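Local coordinates for probable GGDEF family protein (Chromobacterium violaceum, PDB 3NJA) that is of unknown function but carries a PAS domain, probably a sensory module that regulates a GGDEF-type diguanylate cyclase output, at residues 93-99 with 116-122. Numbering follows the deposited sequence.
With SO4 (sulfate ion), chain G.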
loop_
_atom_site.group_PDB
_atom_site.type_symbol
_atom_site.label_atom_id
_atom_site.label_comp_id
_atom_site.label_asym_id
_atom_site.label_seq_id
_atom_site.Cartn_x
_atom_site.Cartn_y
_atom_site.Cartn_z
ATOM N N VAL B 93 -4.055 13.779 -28.329
ATOM C CA VAL B 93 -3.829 13.655 -26.888
ATOM C C VAL B 93 -4.606 12.525 -26.204
ATOM O O VAL B 93 -5.821 12.404 -26.362
ATOM C CB VAL B 93 -4.122 14.982 -26.168
ATOM C CG1 VAL B 93 -4.268 14.763 -24.665
ATOM C CG2 VAL B 93 -3.012 15.957 -26.458
ATOM N N ARG B 94 -3.898 11.717 -25.420
ATOM C CA ARG B 94 -4.497 10.527 -24.817
ATOM C C ARG B 94 -4.267 10.446 -23.319
ATOM O O ARG B 94 -3.173 10.723 -22.844
ATOM C CB ARG B 94 -3.956 9.261 -25.491
ATOM C CG ARG B 94 -4.473 9.060 -26.914
ATOM C CD ARG B 94 -5.951 8.695 -26.898
ATOM N NE ARG B 94 -6.555 8.661 -28.223
ATOM C CZ ARG B 94 -7.734 8.108 -28.491
ATOM N NH1 ARG B 94 -8.428 7.528 -27.528
ATOM N NH2 ARG B 94 -8.214 8.120 -29.727
ATOM N N GLU B 95 -5.308 10.070 -22.579
ATOM C CA GLU B 95 -5.182 9.798 -21.146
ATOM C C GLU B 95 -4.885 8.322 -20.871
ATOM O O GLU B 95 -5.631 7.433 -21.295
ATOM C CB GLU B 95 -6.449 10.206 -20.410
ATOM C CG GLU B 95 -6.719 11.687 -20.458
ATOM C CD GLU B 95 -8.074 12.040 -19.875
ATOM O OE1 GLU B 95 -8.138 12.434 -18.683
ATOM O OE2 GLU B 95 -9.078 11.918 -20.615
ATOM N N LEU B 96 -3.787 8.061 -20.172
ATOM C CA LEU B 96 -3.387 6.679 -19.884
ATOM C C LEU B 96 -3.471 6.263 -18.405
ATOM O O LEU B 96 -3.183 7.057 -17.491
ATOM C CB LEU B 96 -1.974 6.423 -20.420
ATOM C CG LEU B 96 -1.898 5.958 -21.879
ATOM C CD1 LEU B 96 -3.034 6.531 -22.718
ATOM C CD2 LEU B 96 -0.536 6.244 -22.504
ATOM N N LEU B 97 -3.868 5.014 -18.176
ATOM C CA LEU B 97 -3.692 4.396 -16.864
ATOM C C LEU B 97 -2.609 3.322 -16.936
ATOM O O LEU B 97 -2.635 2.456 -17.808
ATOM C CB LEU B 97 -4.994 3.799 -16.336
ATOM C CG LEU B 97 -4.814 3.248 -14.917
ATOM C CD1 LEU B 97 -4.310 4.339 -13.995
ATOM C CD2 LEU B 97 -6.105 2.658 -14.382
ATOM N N GLU B 98 -1.652 3.387 -16.021
ATOM C CA GLU B 98 -0.490 2.522 -16.099
ATOM C C GLU B 98 -0.287 1.788 -14.787
ATOM O O GLU B 98 -0.165 2.398 -13.723
ATOM C CB GLU B 98 0.750 3.345 -16.443
ATOM C CG GLU B 98 2.049 2.563 -16.582
ATOM C CD GLU B 98 3.265 3.482 -16.747
ATOM O OE1 GLU B 98 3.456 4.035 -17.856
ATOM O OE2 GLU B 98 4.024 3.668 -15.765
ATOM N N ARG B 99 -0.256 0.468 -14.851
ATOM C CA ARG B 99 -0.020 -0.280 -13.637
ATOM C C ARG B 99 1.436 -0.717 -13.592
ATOM O O ARG B 99 1.951 -1.297 -14.551
ATOM C CB ARG B 99 -0.980 -1.459 -13.514
ATOM C CG ARG B 99 -1.122 -1.919 -12.087
ATOM C CD ARG B 99 -2.055 -3.098 -11.945
ATOM N NE ARG B 99 -2.000 -3.650 -10.600
ATOM C CZ ARG B 99 -2.036 -2.926 -9.484
ATOM N NH1 ARG B 99 -1.978 -3.531 -8.305
ATOM N NH2 ARG B 99 -2.139 -1.604 -9.535
ATOM N N THR B 116 1.220 -2.637 -17.339
ATOM C CA THR B 116 0.220 -2.477 -18.361
ATOM C C THR B 116 -0.190 -1.021 -18.493
ATOM O O THR B 116 -0.063 -0.234 -17.556
ATOM C CB THR B 116 -1.002 -3.320 -18.020
ATOM O OG1 THR B 116 -1.409 -3.037 -16.675
ATOM C CG2 THR B 116 -0.660 -4.801 -18.125
ATOM N N VAL B 117 -0.666 -0.667 -19.676
ATOM C CA VAL B 117 -1.187 0.666 -19.911
ATOM C C VAL B 117 -2.539 0.554 -20.557
ATOM O O VAL B 117 -2.735 -0.238 -21.473
ATOM C CB VAL B 117 -0.301 1.451 -20.858
ATOM C CG1 VAL B 117 0.672 2.308 -20.083
ATOM C CG2 VAL B 117 0.413 0.498 -21.800
ATOM N N ILE B 118 -3.472 1.349 -20.065
ATOM C CA ILE B 118 -4.791 1.418 -20.655
ATOM C C ILE B 118 -5.059 2.840 -21.108
ATOM O O ILE B 118 -4.917 3.791 -20.331
ATOM C CB ILE B 118 -5.876 1.016 -19.647
ATOM C CG1 ILE B 118 -5.775 -0.475 -19.298
ATOM C CG2 ILE B 118 -7.245 1.367 -20.186
ATOM C CD1 ILE B 118 -4.712 -0.804 -18.235
ATOM N N ASP B 119 -5.420 2.978 -22.380
ATOM C CA ASP B 119 -5.901 4.233 -22.922
ATOM C C ASP B 119 -7.351 4.343 -22.470
ATOM O O ASP B 119 -8.211 3.568 -22.909
ATOM C CB ASP B 119 -5.790 4.215 -24.458
ATOM C CG ASP B 119 -6.380 5.469 -25.132
ATOM O OD1 ASP B 119 -7.344 6.057 -24.598
ATOM O OD2 ASP B 119 -5.885 5.854 -26.220
HETATM N N MSE B 120 -7.621 5.290 -21.575
HETATM C CA MSE B 120 -8.987 5.538 -21.128
HETATM C C MSE B 120 -9.581 6.805 -21.742
HETATM O O MSE B 120 -10.691 7.209 -21.405
HETATM C CB MSE B 120 -9.049 5.622 -19.617
HETATM C CG MSE B 120 -7.997 6.505 -19.006
HETATM SE SE MSE B 120 -7.837 6.146 -17.077
HETATM C CE MSE B 120 -6.222 7.182 -16.763
ATOM N N THR B 121 -8.829 7.436 -22.630
ATOM C CA THR B 121 -9.381 8.507 -23.437
ATOM C C THR B 121 -10.773 8.117 -23.907
ATOM O O THR B 121 -10.981 7.025 -24.447
ATOM C CB THR B 121 -8.514 8.781 -24.654
ATOM O OG1 THR B 121 -7.193 9.126 -24.217
ATOM C CG2 THR B 121 -9.103 9.909 -25.474
ATOM N N GLU B 122 -11.723 9.016 -23.678
ATOM C CA GLU B 122 -13.126 8.764 -23.975
ATOM C C GLU B 122 -13.430 8.971 -25.459
ATOM O O GLU B 122 -14.038 8.115 -26.103
ATOM C CB GLU B 122 -14.022 9.674 -23.124
ATOM C CG GLU B 122 -13.422 10.085 -21.780
ATOM C CD GLU B 122 -12.439 11.243 -21.900
ATOM O OE1 GLU B 122 -12.875 12.410 -21.787
ATOM O OE2 GLU B 122 -11.231 10.986 -22.107
HETATM S S SO4 G . -2.180 -6.837 -8.746
HETATM O O1 SO4 G . -1.792 -8.243 -8.819
HETATM O O2 SO4 G . -3.221 -6.695 -7.723
HETATM O O3 SO4 G . -1.007 -6.053 -8.369
HETATM O O4 SO4 G . -2.663 -6.392 -10.057
#
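Strands 93-104 and 110-119 form the C-terminal antiparallel hairpin of the PAS fold, and their segments here run at 156° with axes 4.5 Å apart. Two reciprocal pairs of N-H...O hydrogen bonds satisfy the facing backbone groups: Leu-97 N to Ile-118 O (2.7 Å, 171°) and Ile-118 N to Leu-97 O (2.6 Å, 163°), then Arg-99 N to Thr-116 O (2.8 Å) and Thr-116 N to Arg-99 O (3.2 Å). The ladder ends at Asp-119, after which Met-120 N donates to Glu-95 O (2.9 Å, 151°), and the Thr-121 hydroxyl OG1 replaces a backbone carbonyl as acceptor for Glu-95 N (2.7 Å, 147°). Arg-94 NH1 lies 3.3 Å from Asp-119 OD2 in a salt bridge. Glu-95 OE1 salt-bridges Arg-68 of a third subunit; Glu-98 OE1 hydrogen-bonds Tyr-84 OH. Val-117 pairs with a second subunit's strand and Leu-96 packs on its Ile-39, consistent with a PAS fold completed by exchange between subunits. Leu-97 CB packs 3.6 Å from CE of selenomethionine Met-120. Arg-99, its NH2 salt-bridged to Asp-81, hydrogen-bonds a sulfate, probably from the crystallisation liquor, through NE to O4 (2.9 Å) and NH1 to O3 (2.7 Å).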